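Local atomic coordinates of putative nisin-resistance protein (Streptococcus agalactiae 515, PDB entry 4Y68), a protein that probably confers resistance to the lantibiotic nisin, acting as a lipoprotein peptidase of family S41 that recognises and cleaves the antimicrobial peptide. Residues 52-57 against 83-88; 183-186 against 190-193; 218-223 against 232-237; 258-261 against 267-270; 272-277 against 282-287. One frame throughout, in Å; residues are numbered along the deposited sequence.

Overall arrangement
Contact 1 comes first along the chain and joins the start of helix 55-66 to the end of helix 72-87, closing a helical hairpin. Contact 2 closes the hairpin of strands 180-185 and 191-195, and contact 3 the strand-to-helix half of a beta-alpha-beta unit in the mixed sheet. Contacts 4 and 5 then share the long strand 267-276, which pairs with 256-261 near its start and with 282-283 near its end. The five loops follow in series, without nesting or crossing. Strand 267-276 also pairs with 180-185, so contacts 2 and 5 touch; V83 and G87 of contact 1 pack on contact 4, and L235 of contact 3 packs on contact 5.

Contact 1 (52-57 against 83-88); sequences GRQWQI and VRYGGG
Packing between two helix ends, with W55 and Y85 at its centre, joins the region where helix 55-66 begins to the last turn of helix 72-87 near the N-terminal side of the chain. The indole touches with its six-membered ring: CE3 of W55 lies 4.0 Å from CD1 of Y85, which sits at the indole edge, near its plane. The next indole atom, CZ3 of W55, reaches the bare backbone at CA of G86, 3.9 Å away, so the ring comes close to the helix where a glycine has no side chain. With CG of Y85 anti to its backbone N (chi1 -179°), the phenol reaches across to the other helix, and its OH comes within 3.3 Å of CB of Q54. A water links the same hydroxyl, 2.8 Å from OH of Y85, to the backbone N of W55 by a weak bond. The polar end of the indole turns elsewhere: NE1 of W55 is hydrogen-bonded to E44 of helix 32-46, and the ring also packs on V43. Buried W55 therefore lies between helix 72-87 and helix 32-46, while Y85 lies nearer the surface. The arrangement is that of an antiparallel helical hairpin, packed against helix 32-46 in a small N-terminal helical bundle.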
# COMPACT_ATOMS: atom_id res chain seq x y z
N GLY A 52 13.40 8.19 22.34
CA GLY A 52 13.78 7.46 23.53
C GLY A 52 15.23 7.02 23.54
O GLY A 52 15.97 7.24 22.58
N ARG A 53 15.62 6.37 24.63
CA ARG A 53 17.02 6.03 24.87
C ARG A 53 17.65 5.17 23.78
O ARG A 53 18.76 5.46 23.35
CB ARG A 53 17.18 5.33 26.22
CG ARG A 53 18.63 5.21 26.69
CD ARG A 53 19.14 6.52 27.35
NE ARG A 53 20.24 6.23 28.27
CZ ARG A 53 21.53 6.35 27.97
NH1 ARG A 53 21.91 6.82 26.78
NH2 ARG A 53 22.44 6.02 28.87
N GLN A 54 16.98 4.11 23.35
CA GLN A 54 17.60 3.32 22.28
C GLN A 54 17.69 4.11 20.97
O GLN A 54 18.65 3.95 20.21
CB GLN A 54 16.84 2.01 22.05
CG GLN A 54 16.67 1.19 23.30
CD GLN A 54 18.00 0.91 23.98
OE1 GLN A 54 18.99 0.61 23.31
NE2 GLN A 54 18.03 1.02 25.31
N TRP A 55 16.71 4.96 20.69
CA TRP A 55 16.72 5.70 19.42
C TRP A 55 17.92 6.62 19.30
O TRP A 55 18.61 6.59 18.30
CB TRP A 55 15.45 6.51 19.26
CG TRP A 55 15.61 7.63 18.28
CD1 TRP A 55 15.61 8.98 18.55
CD2 TRP A 55 15.84 7.50 16.86
NE1 TRP A 55 15.80 9.68 17.39
CE2 TRP A 55 15.94 8.81 16.34
CE3 TRP A 55 15.96 6.40 15.99
CZ2 TRP A 55 16.15 9.05 14.97
CZ3 TRP A 55 16.17 6.64 14.64
CH2 TRP A 55 16.28 7.96 14.14
N GLN A 56 18.17 7.47 20.29
CA GLN A 56 19.45 8.20 20.26
C GLN A 56 20.42 7.17 20.75
O GLN A 56 20.02 6.33 21.50
CB GLN A 56 19.44 9.43 21.15
CG GLN A 56 19.09 9.10 22.55
CD GLN A 56 17.80 9.75 22.96
OE1 GLN A 56 17.18 10.47 22.16
NE2 GLN A 56 17.37 9.50 24.21
N ILE A 57 21.66 7.21 20.33
CA ILE A 57 22.57 6.04 20.50
C ILE A 57 22.65 5.44 19.14
O ILE A 57 23.71 5.49 18.52
CB ILE A 57 22.12 4.91 21.49
CG1 ILE A 57 22.19 5.35 22.96
CG2 ILE A 57 22.99 3.65 21.31
CD1 ILE A 57 21.56 4.33 23.91
N VAL A 83 16.88 3.96 10.14
CA VAL A 83 15.61 3.90 9.42
C VAL A 83 14.82 2.68 9.87
O VAL A 83 13.64 2.79 10.20
CB VAL A 83 15.82 3.86 7.89
CG1 VAL A 83 14.51 3.60 7.17
CG2 VAL A 83 16.40 5.18 7.41
N ARG A 84 15.48 1.53 9.90
CA ARG A 84 14.83 0.29 10.30
C ARG A 84 14.34 0.36 11.75
O ARG A 84 13.28 -0.16 12.06
CB ARG A 84 15.79 -0.90 10.11
CG ARG A 84 15.30 -2.22 10.71
CD ARG A 84 13.90 -2.57 10.23
NE ARG A 84 13.41 -3.85 10.74
CZ ARG A 84 12.72 -4.00 11.86
NH1 ARG A 84 12.44 -2.94 12.61
NH2 ARG A 84 12.30 -5.20 12.24
N TYR A 85 15.09 1.02 12.63
CA TYR A 85 14.67 1.11 14.02
C TYR A 85 13.59 2.16 14.18
O TYR A 85 12.57 1.93 14.83
CB TYR A 85 15.85 1.42 14.97
CG TYR A 85 15.39 1.48 16.41
CD1 TYR A 85 14.86 2.64 16.94
CD2 TYR A 85 15.44 0.33 17.24
CE1 TYR A 85 14.38 2.70 18.25
CE2 TYR A 85 14.98 0.37 18.57
CZ TYR A 85 14.45 1.57 19.06
OH TYR A 85 13.99 1.65 20.35
N GLY A 86 13.83 3.32 13.58
CA GLY A 86 12.98 4.48 13.79
C GLY A 86 11.64 4.32 13.12
O GLY A 86 10.64 4.87 13.58
N GLY A 87 11.61 3.55 12.05
CA GLY A 87 10.38 3.38 11.28
C GLY A 87 9.82 1.97 11.30
O GLY A 87 8.63 1.78 11.06
N GLY A 88 10.66 0.98 11.58
CA GLY A 88 10.20 -0.40 11.63
C GLY A 88 10.37 -1.10 10.30
O GLY A 88 10.91 -0.51 9.34
O HOH W 1 13.97 4.14 21.64

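Contact 2 (183-186 against 190-193)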
# COMPACT_ATOMS: atom_id res chain seq x y z
N HIS A 183 -8.72 3.85 9.08
CA HIS A 183 -8.13 4.97 9.85
C HIS A 183 -6.62 4.79 10.07
O HIS A 183 -6.09 3.69 9.96
CB HIS A 183 -8.79 5.11 11.22
CG HIS A 183 -10.27 5.03 11.19
ND1 HIS A 183 -11.07 6.12 10.91
CD2 HIS A 183 -11.11 3.99 11.42
CE1 HIS A 183 -12.34 5.75 10.97
NE2 HIS A 183 -12.39 4.47 11.27
N TYR A 184 -5.93 5.87 10.41
CA TYR A 184 -4.54 5.72 10.80
C TYR A 184 -4.17 6.83 11.79
O TYR A 184 -4.67 7.95 11.71
CB TYR A 184 -3.63 5.71 9.56
CG TYR A 184 -3.64 6.98 8.74
CD1 TYR A 184 -4.74 7.32 7.95
CD2 TYR A 184 -2.55 7.83 8.74
CE1 TYR A 184 -4.75 8.49 7.19
CE2 TYR A 184 -2.54 9.00 7.99
CZ TYR A 184 -3.65 9.33 7.22
OH TYR A 184 -3.63 10.49 6.48
N THR A 185 -3.30 6.49 12.73
CA THR A 185 -2.88 7.42 13.78
C THR A 185 -1.37 7.60 13.81
O THR A 185 -0.65 6.61 13.75
CB THR A 185 -3.35 6.91 15.17
OG1 THR A 185 -4.76 6.69 15.13
CG2 THR A 185 -2.98 7.91 16.30
N ASP A 186 -0.88 8.84 13.90
CA ASP A 186 0.57 9.05 13.89
C ASP A 186 1.20 9.02 15.29
O ASP A 186 0.51 8.81 16.28
CB ASP A 186 0.94 10.37 13.17
CG ASP A 186 0.50 11.63 13.92
OD1 ASP A 186 0.16 11.60 15.13
OD2 ASP A 186 0.52 12.69 13.27
N ASN A 190 -2.38 11.96 16.44
CA ASN A 190 -3.33 12.48 15.44
C ASN A 190 -4.00 11.33 14.67
O ASN A 190 -3.34 10.61 13.92
CB ASN A 190 -2.62 13.40 14.44
CG ASN A 190 -1.94 14.58 15.11
OD1 ASN A 190 -2.56 15.29 15.90
ND2 ASN A 190 -0.66 14.80 14.81
N LYS A 191 -5.31 11.19 14.85
CA LYS A 191 -6.06 10.18 14.12
C LYS A 191 -6.65 10.75 12.84
O LYS A 191 -7.32 11.78 12.85
CB LYS A 191 -7.17 9.59 14.99
CG LYS A 191 -7.82 8.36 14.35
CD LYS A 191 -8.94 7.81 15.22
CE LYS A 191 -9.50 6.55 14.59
NZ LYS A 191 -10.67 6.06 15.37
N LYS A 192 -6.39 10.07 11.73
CA LYS A 192 -6.95 10.50 10.45
C LYS A 192 -7.68 9.35 9.77
O LYS A 192 -7.70 8.20 10.24
CB LYS A 192 -5.85 11.06 9.55
CG LYS A 192 -5.23 12.35 10.07
CD LYS A 192 -4.13 12.86 9.11
CE LYS A 192 -3.67 14.28 9.47
NZ LYS A 192 -2.84 14.92 8.38
N THR A 193 -8.28 9.66 8.64
CA THR A 193 -9.14 8.69 7.98
C THR A 193 -8.85 8.72 6.49
O THR A 193 -8.73 9.79 5.93
CB THR A 193 -10.63 8.98 8.25
OG1 THR A 193 -10.94 8.63 9.61
CG2 THR A 193 -11.52 8.17 7.32
O HOH W 2 -2.64 10.25 11.15
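H183 faces T193 across an antiparallel beta hairpin, and its side chain shares one face of the sheet with T185, K191 and T193. Going outward, CB of H183 lies 3.4 Å from the backbone O of K192 and 3.7 Å from CE of K191, and CG lies about as near the same methylene. The extended K191 chain carries its NZ over one face of the imidazole. Farther out, ND1 of H183 hydrogen-bonds OG1 of T193 at 2.8 Å, with the hydroxyl oxygen in the ring plane; either atom may be the donor. CE1 then passes beside the same hydroxyl.

On the face bearing Y184 and K192, the phenol ring lies against the lysine, CB of K192 standing 4.0 Å from the centroid of the Y184 ring in a CH-pi contact. Y184 and K192 also exchange two backbone hydrogen bonds, and a water bridges the carbonyls of Y184 and N190. Toward the turn, OD1 of D186 accepts from the backbone N of N190, met from above the carboxylate plane. The other carboxylate oxygen has a second partner, R46, in a salt bridge. That same OD2 of D186 receives ND2 of N190 at 2.9 Å through its syn lone pair, almost in the amide plane.

Contact 3 (218-223 against 232-237)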
# COMPACT_ATOMS: atom_id res chain seq x y z
N ILE A 218 -18.92 -10.88 -2.81
CA ILE A 218 -17.54 -10.73 -3.22
C ILE A 218 -16.67 -11.64 -2.38
O ILE A 218 -16.70 -11.59 -1.14
CB ILE A 218 -17.06 -9.28 -3.08
CG1 ILE A 218 -17.75 -8.37 -4.10
CG2 ILE A 218 -15.54 -9.20 -3.23
CD1 ILE A 218 -17.55 -6.89 -3.84
N ALA A 219 -15.88 -12.49 -3.04
CA ALA A 219 -14.88 -13.27 -2.35
C ALA A 219 -13.49 -12.69 -2.61
O ALA A 219 -13.11 -12.42 -3.75
CB ALA A 219 -14.93 -14.72 -2.78
N ILE A 220 -12.73 -12.47 -1.54
CA ILE A 220 -11.40 -11.91 -1.67
C ILE A 220 -10.33 -12.91 -1.28
O ILE A 220 -10.38 -13.49 -0.21
CB ILE A 220 -11.21 -10.66 -0.79
CG1 ILE A 220 -12.25 -9.60 -1.13
CG2 ILE A 220 -9.85 -10.07 -1.01
CD1 ILE A 220 -12.09 -8.37 -0.31
N ILE A 221 -9.34 -13.10 -2.14
CA ILE A 221 -8.28 -14.06 -1.85
C ILE A 221 -6.96 -13.35 -1.52
O ILE A 221 -6.58 -12.39 -2.20
CB ILE A 221 -8.06 -15.05 -3.03
CG1 ILE A 221 -9.36 -15.78 -3.33
CG2 ILE A 221 -6.91 -16.02 -2.74
CD1 ILE A 221 -9.28 -16.73 -4.55
N THR A 222 -6.30 -13.81 -0.46
CA THR A 222 -5.01 -13.28 -0.06
C THR A 222 -4.05 -14.44 0.18
O THR A 222 -4.48 -15.55 0.47
CB THR A 222 -5.13 -12.43 1.23
OG1 THR A 222 -5.52 -13.26 2.33
CG2 THR A 222 -6.17 -11.31 1.07
N ASN A 223 -2.75 -14.19 0.07
CA ASN A 223 -1.78 -15.20 0.51
C ASN A 223 -0.69 -14.50 1.31
O ASN A 223 -0.81 -13.32 1.57
CB ASN A 223 -1.22 -16.01 -0.67
CG ASN A 223 -0.35 -15.20 -1.61
OD1 ASN A 223 -0.25 -13.98 -1.50
ND2 ASN A 223 0.29 -15.89 -2.58
N MET A 232 -3.95 -2.75 2.78
CA MET A 232 -4.87 -1.65 3.08
C MET A 232 -6.06 -1.61 2.12
O MET A 232 -7.13 -1.13 2.48
CB MET A 232 -4.14 -0.30 3.06
CG MET A 232 -3.88 0.25 4.48
SD MET A 232 -2.78 -0.86 5.38
CE MET A 232 -1.29 -0.45 4.46
N THR A 233 -5.86 -2.11 0.90
CA THR A 233 -6.96 -2.35 -0.00
C THR A 233 -7.86 -3.45 0.56
O THR A 233 -9.08 -3.33 0.53
CB THR A 233 -6.49 -2.74 -1.41
OG1 THR A 233 -5.82 -1.63 -1.98
CG2 THR A 233 -7.70 -3.09 -2.30
N PHE A 234 -7.24 -4.53 1.04
CA PHE A 234 -7.99 -5.58 1.72
C PHE A 234 -8.78 -5.01 2.89
O PHE A 234 -9.93 -5.33 3.05
CB PHE A 234 -7.05 -6.70 2.21
CG PHE A 234 -7.75 -7.87 2.85
CD1 PHE A 234 -9.08 -8.14 2.58
CD2 PHE A 234 -7.07 -8.70 3.72
CE1 PHE A 234 -9.72 -9.22 3.18
CE2 PHE A 234 -7.71 -9.78 4.32
CZ PHE A 234 -9.04 -10.04 4.04
N LEU A 235 -8.15 -4.18 3.73
CA LEU A 235 -8.87 -3.61 4.88
C LEU A 235 -10.09 -2.79 4.46
O LEU A 235 -11.08 -2.75 5.17
CB LEU A 235 -7.94 -2.75 5.73
CG LEU A 235 -6.91 -3.58 6.48
CD1 LEU A 235 -6.06 -2.72 7.43
CD2 LEU A 235 -7.65 -4.67 7.25
N SER A 236 -10.01 -2.15 3.30
CA SER A 236 -11.09 -1.29 2.84
C SER A 236 -12.40 -2.04 2.56
O SER A 236 -13.44 -1.42 2.44
CB SER A 236 -10.68 -0.54 1.58
OG SER A 236 -9.48 0.16 1.78
N PHE A 237 -12.32 -3.37 2.43
CA PHE A 237 -13.51 -4.22 2.26
C PHE A 237 -13.99 -4.85 3.56
O PHE A 237 -15.05 -5.47 3.59
CB PHE A 237 -13.23 -5.35 1.26
CG PHE A 237 -13.07 -4.88 -0.17
CD1 PHE A 237 -14.15 -4.87 -1.04
CD2 PHE A 237 -11.83 -4.46 -0.64
CE1 PHE A 237 -14.00 -4.44 -2.35
CE2 PHE A 237 -11.68 -4.03 -1.94
CZ PHE A 237 -12.77 -4.02 -2.81
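The ring of F234 carries T222 over one face: CG2 of T222 stands 3.8 Å above the plane, displaced toward the rim nearest CD2 and CE2 of the phenylalanine, in a CH-pi contact. I220 reaches the other ortho carbon obliquely, its CG2 lying 4.1 Å from CD1 of F234. A second aromatic group, F237, is also approached obliquely, by CD1 of the same isoleucine. These contacts lay helix 229-235 on the parallel strand 218-222, the first half of a beta-alpha-beta unit completed by strand 243-247.

I220 spans the two rings. CG2, anti to the backbone N, touches F234, while CG1 lies anti to the carbonyl carbon (chi1 -57°) and carries CD1 chiefly to F237, though CD1 also lies near F234. T222 divides its branches: its methyl rests on one face of F234, and its OG1 is hydrogen-bonded to the backbone O of Q248. F234 also packs on S245 and I288, and F237 touches L155 of the neighbouring strand, so the two rings fill a buried layer between helix and mixed sheet. OG of S236 hydrogen-bonds back to O of M232 at 2.8 Å. CD1 of I220 lies 3.6 Å from both CB and CG of F237.

Contact 4 (258-261 against 267-270); sequences ETFM and RLAL
Matching first torsions, chi1 -47° in M261 and -59° in R267, set CG of each residue anti to its carbonyl carbon, and the two side chains run alongside one another from neighbouring strands. M261 then bends at chi2 (-58°), bringing SD to 3.6 Å from NE of R267 and its CE methyl over one face of the guanidinium. R267 stays extended as far as NE, and its CD also packs 3.8 Å from CG2 of T259. This row of T259, M261 and R267, together with A269, occupies one face of the sheet.

The other face bears E258, F260, L268 and L270. F260 lies beside L268, pointing the same way, with CD2 of F260 4.2 Å from CD2 of the leucine. One atom farther along the ring, CE2 of F260 meets CB of L270 at 4.0 Å, and this leucine sits at the ring edge, near its plane. Helix 32-46 covers this face, I39 and R42 packing on L268 and R46 on L270, and V83 and G87 of helix 72-87 add to the cover. R46 also forms a salt bridge with OE2 of E258.

Four backbone hydrogen bonds join the strands, two between E258 and L270 and two between F260 and L268, of which N of F260 to O of L268 is 2.8 Å long. This is a regular antiparallel beta hairpin, with one face set against the N-terminal helices.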
# COMPACT_ATOMS: atom_id res chain seq x y z
N GLU A 258 4.81 7.37 4.63
CA GLU A 258 4.92 8.60 3.87
C GLU A 258 6.26 8.53 3.16
O GLU A 258 7.22 7.97 3.70
CB GLU A 258 4.81 9.83 4.77
CG GLU A 258 3.53 9.85 5.63
CD GLU A 258 3.49 10.98 6.67
OE1 GLU A 258 4.49 11.71 6.81
OE2 GLU A 258 2.46 11.14 7.36
N THR A 259 6.33 9.04 1.93
CA THR A 259 7.53 8.85 1.14
C THR A 259 8.14 10.20 0.81
O THR A 259 7.45 11.10 0.36
CB THR A 259 7.23 8.06 -0.15
OG1 THR A 259 6.77 6.74 0.19
CG2 THR A 259 8.48 7.94 -1.02
N PHE A 260 9.45 10.31 1.06
CA PHE A 260 10.17 11.58 0.93
C PHE A 260 11.22 11.47 -0.16
O PHE A 260 12.08 10.59 -0.13
CB PHE A 260 10.79 11.97 2.28
CG PHE A 260 9.79 12.11 3.39
CD1 PHE A 260 9.18 13.33 3.64
CD2 PHE A 260 9.41 11.00 4.15
CE1 PHE A 260 8.23 13.45 4.65
CE2 PHE A 260 8.47 11.10 5.16
CZ PHE A 260 7.87 12.33 5.41
N MET A 261 11.11 12.34 -1.17
CA MET A 261 12.05 12.33 -2.29
C MET A 261 13.32 13.04 -1.87
O MET A 261 13.29 14.22 -1.51
CB MET A 261 11.47 13.01 -3.53
CG MET A 261 10.05 12.57 -3.86
SD MET A 261 9.86 10.80 -4.12
CE MET A 261 8.09 10.62 -3.89
N ARG A 267 14.48 7.60 -2.56
CA ARG A 267 13.26 7.78 -1.75
C ARG A 267 13.38 7.20 -0.35
O ARG A 267 13.77 6.05 -0.18
CB ARG A 267 12.07 7.10 -2.42
CG ARG A 267 11.74 7.57 -3.78
CD ARG A 267 10.36 7.03 -4.16
NE ARG A 267 9.93 7.49 -5.48
CZ ARG A 267 8.95 6.92 -6.18
NH1 ARG A 267 8.29 5.87 -5.67
NH2 ARG A 267 8.62 7.40 -7.38
N LEU A 268 13.00 7.99 0.65
CA LEU A 268 12.81 7.49 1.99
C LEU A 268 11.34 7.14 2.19
O LEU A 268 10.50 8.02 2.22
CB LEU A 268 13.27 8.52 3.04
CG LEU A 268 12.85 8.28 4.50
CD1 LEU A 268 13.52 7.05 5.11
CD2 LEU A 268 13.12 9.50 5.39
N ALA A 269 11.05 5.84 2.27
CA ALA A 269 9.74 5.34 2.66
C ALA A 269 9.68 5.19 4.18
O ALA A 269 10.27 4.28 4.74
CB ALA A 269 9.46 4.01 1.99
N LEU A 270 8.92 6.06 4.83
CA LEU A 270 8.92 6.15 6.30
C LEU A 270 7.56 5.81 6.92
O LEU A 270 6.54 6.37 6.53
CB LEU A 270 9.35 7.56 6.73
CG LEU A 270 9.49 7.84 8.23
CD1 LEU A 270 10.45 6.84 8.86
CD2 LEU A 270 10.00 9.26 8.45

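Contact 5 (272-277 against 282-287)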
# COMPACT_ATOMS: atom_id res chain seq x y z
N THR A 272 4.60 6.01 9.39
CA THR A 272 4.15 7.15 10.19
C THR A 272 2.80 6.91 10.85
O THR A 272 2.37 7.69 11.68
CB THR A 272 4.05 8.41 9.32
OG1 THR A 272 3.11 8.17 8.27
CG2 THR A 272 5.40 8.72 8.71
N GLY A 273 2.14 5.82 10.48
CA GLY A 273 0.79 5.57 10.95
C GLY A 273 0.47 4.12 11.28
O GLY A 273 0.77 3.20 10.52
N ILE A 274 -0.09 3.93 12.46
CA ILE A 274 -0.72 2.69 12.86
C ILE A 274 -2.10 2.70 12.26
O ILE A 274 -2.63 3.77 11.97
CB ILE A 274 -0.80 2.55 14.40
CG1 ILE A 274 0.50 1.96 14.91
CG2 ILE A 274 -1.94 1.65 14.82
CD1 ILE A 274 1.62 2.86 14.75
N VAL A 275 -2.69 1.52 12.06
CA VAL A 275 -3.90 1.40 11.24
C VAL A 275 -5.06 0.72 11.99
O VAL A 275 -4.85 -0.19 12.80
CB VAL A 275 -3.57 0.63 9.94
CG1 VAL A 275 -4.81 0.05 9.31
CG2 VAL A 275 -2.84 1.53 8.93
N SER A 276 -6.29 1.15 11.72
CA SER A 276 -7.44 0.38 12.18
C SER A 276 -8.50 0.33 11.10
O SER A 276 -8.63 1.26 10.33
CB SER A 276 -8.00 0.96 13.47
OG SER A 276 -8.28 2.32 13.28
N ASP A 277 -9.24 -0.77 11.03
CA ASP A 277 -10.28 -0.92 10.02
C ASP A 277 -11.60 -0.31 10.53
O ASP A 277 -11.65 0.22 11.65
CB ASP A 277 -10.44 -2.40 9.61
CG ASP A 277 -10.85 -3.30 10.77
OD1 ASP A 277 -11.54 -2.85 11.70
OD2 ASP A 277 -10.47 -4.49 10.74
N LYS A 282 -7.23 -3.11 15.40
CA LYS A 282 -5.96 -2.40 15.21
C LYS A 282 -4.90 -3.25 14.52
O LYS A 282 -4.82 -4.46 14.73
CB LYS A 282 -5.43 -1.89 16.54
CG LYS A 282 -6.35 -0.88 17.20
CD LYS A 282 -5.71 -0.31 18.49
CE LYS A 282 -6.75 0.42 19.34
NZ LYS A 282 -6.13 1.20 20.48
N TYR A 283 -4.09 -2.62 13.68
CA TYR A 283 -3.02 -3.31 12.97
C TYR A 283 -1.76 -2.49 13.12
O TYR A 283 -1.80 -1.26 13.03
CB TYR A 283 -3.36 -3.53 11.48
CG TYR A 283 -4.69 -4.24 11.25
CD1 TYR A 283 -4.75 -5.61 11.02
CD2 TYR A 283 -5.88 -3.55 11.34
CE1 TYR A 283 -5.94 -6.25 10.85
CE2 TYR A 283 -7.08 -4.18 11.16
CZ TYR A 283 -7.11 -5.52 10.92
OH TYR A 283 -8.32 -6.14 10.74
N GLU A 284 -0.64 -3.17 13.34
CA GLU A 284 0.65 -2.50 13.37
C GLU A 284 1.69 -3.44 12.81
O GLU A 284 2.43 -4.07 13.55
CB GLU A 284 1.00 -2.07 14.80
CG GLU A 284 2.18 -1.13 14.89
CD GLU A 284 2.44 -0.63 16.31
OE1 GLU A 284 1.53 -0.72 17.17
OE2 GLU A 284 3.56 -0.13 16.57
N ASN A 285 1.74 -3.54 11.49
CA ASN A 285 2.62 -4.48 10.83
C ASN A 285 2.27 -5.87 11.31
O ASN A 285 3.14 -6.66 11.69
CB ASN A 285 4.09 -4.13 11.09
CG ASN A 285 4.51 -2.88 10.33
OD1 ASN A 285 3.93 -2.56 9.28
ND2 ASN A 285 5.51 -2.17 10.83
N THR A 286 0.98 -6.13 11.32
CA THR A 286 0.44 -7.41 11.73
C THR A 286 -0.41 -8.02 10.62
O THR A 286 -1.19 -7.33 9.95
CB THR A 286 -0.41 -7.28 13.00
OG1 THR A 286 -1.57 -6.52 12.69
CG2 THR A 286 0.35 -6.54 14.08
N PRO A 287 -0.26 -9.34 10.42
CA PRO A 287 -0.97 -10.01 9.32
C PRO A 287 -2.49 -9.92 9.46
O PRO A 287 -3.03 -9.86 10.55
CB PRO A 287 -0.47 -11.46 9.44
CG PRO A 287 0.91 -11.33 10.05
CD PRO A 287 0.74 -10.21 11.05
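Y283 and V275 face each other as an antiparallel hydrogen-bonded pair, N of Y283 giving to O of V275 at 2.7 Å and N of V275 returning to O of Y283 at 3.1 Å. Their side chains lie on the same face of the sheet, where CG1 of V275 is 4.3 Å from CD2 of the ring. The phenol continues past the valine toward D277: OH of Y283 donates to OD2 of D277 at 2.7 Å, although the place of that oxygen is less certain. The carboxylate comes in at the ring edge, its plane turned 66° from that of the phenol.

Beyond the paired residues, I274 packs on E284. CG1 of I274 lies 3.5 Å from CG of E284, because the glutamate extends with CG anti to its backbone N (chi1 -169°) and passes across the isoleucine. CG2 of I274 approaches the carbonyl O of Y283 at 3.4 Å.

Further contacts help to position these groups. OE2 of E284 is hydrogen-bonded to OH of Y49, and OD1 of D277 accepts from the backbone N of Y281 in the connecting turn. L235 of helix 229-235 packs on both V275 and Y283. I274 and S276 pair with T185 and H183 on the edge away from Y283. Earlier in the strand, T272 and G273 both face V256 in a classic beta bulge. The short pairing completes a beta hairpin at the end of the long strand, where the antiparallel sheet meets helix 229-235.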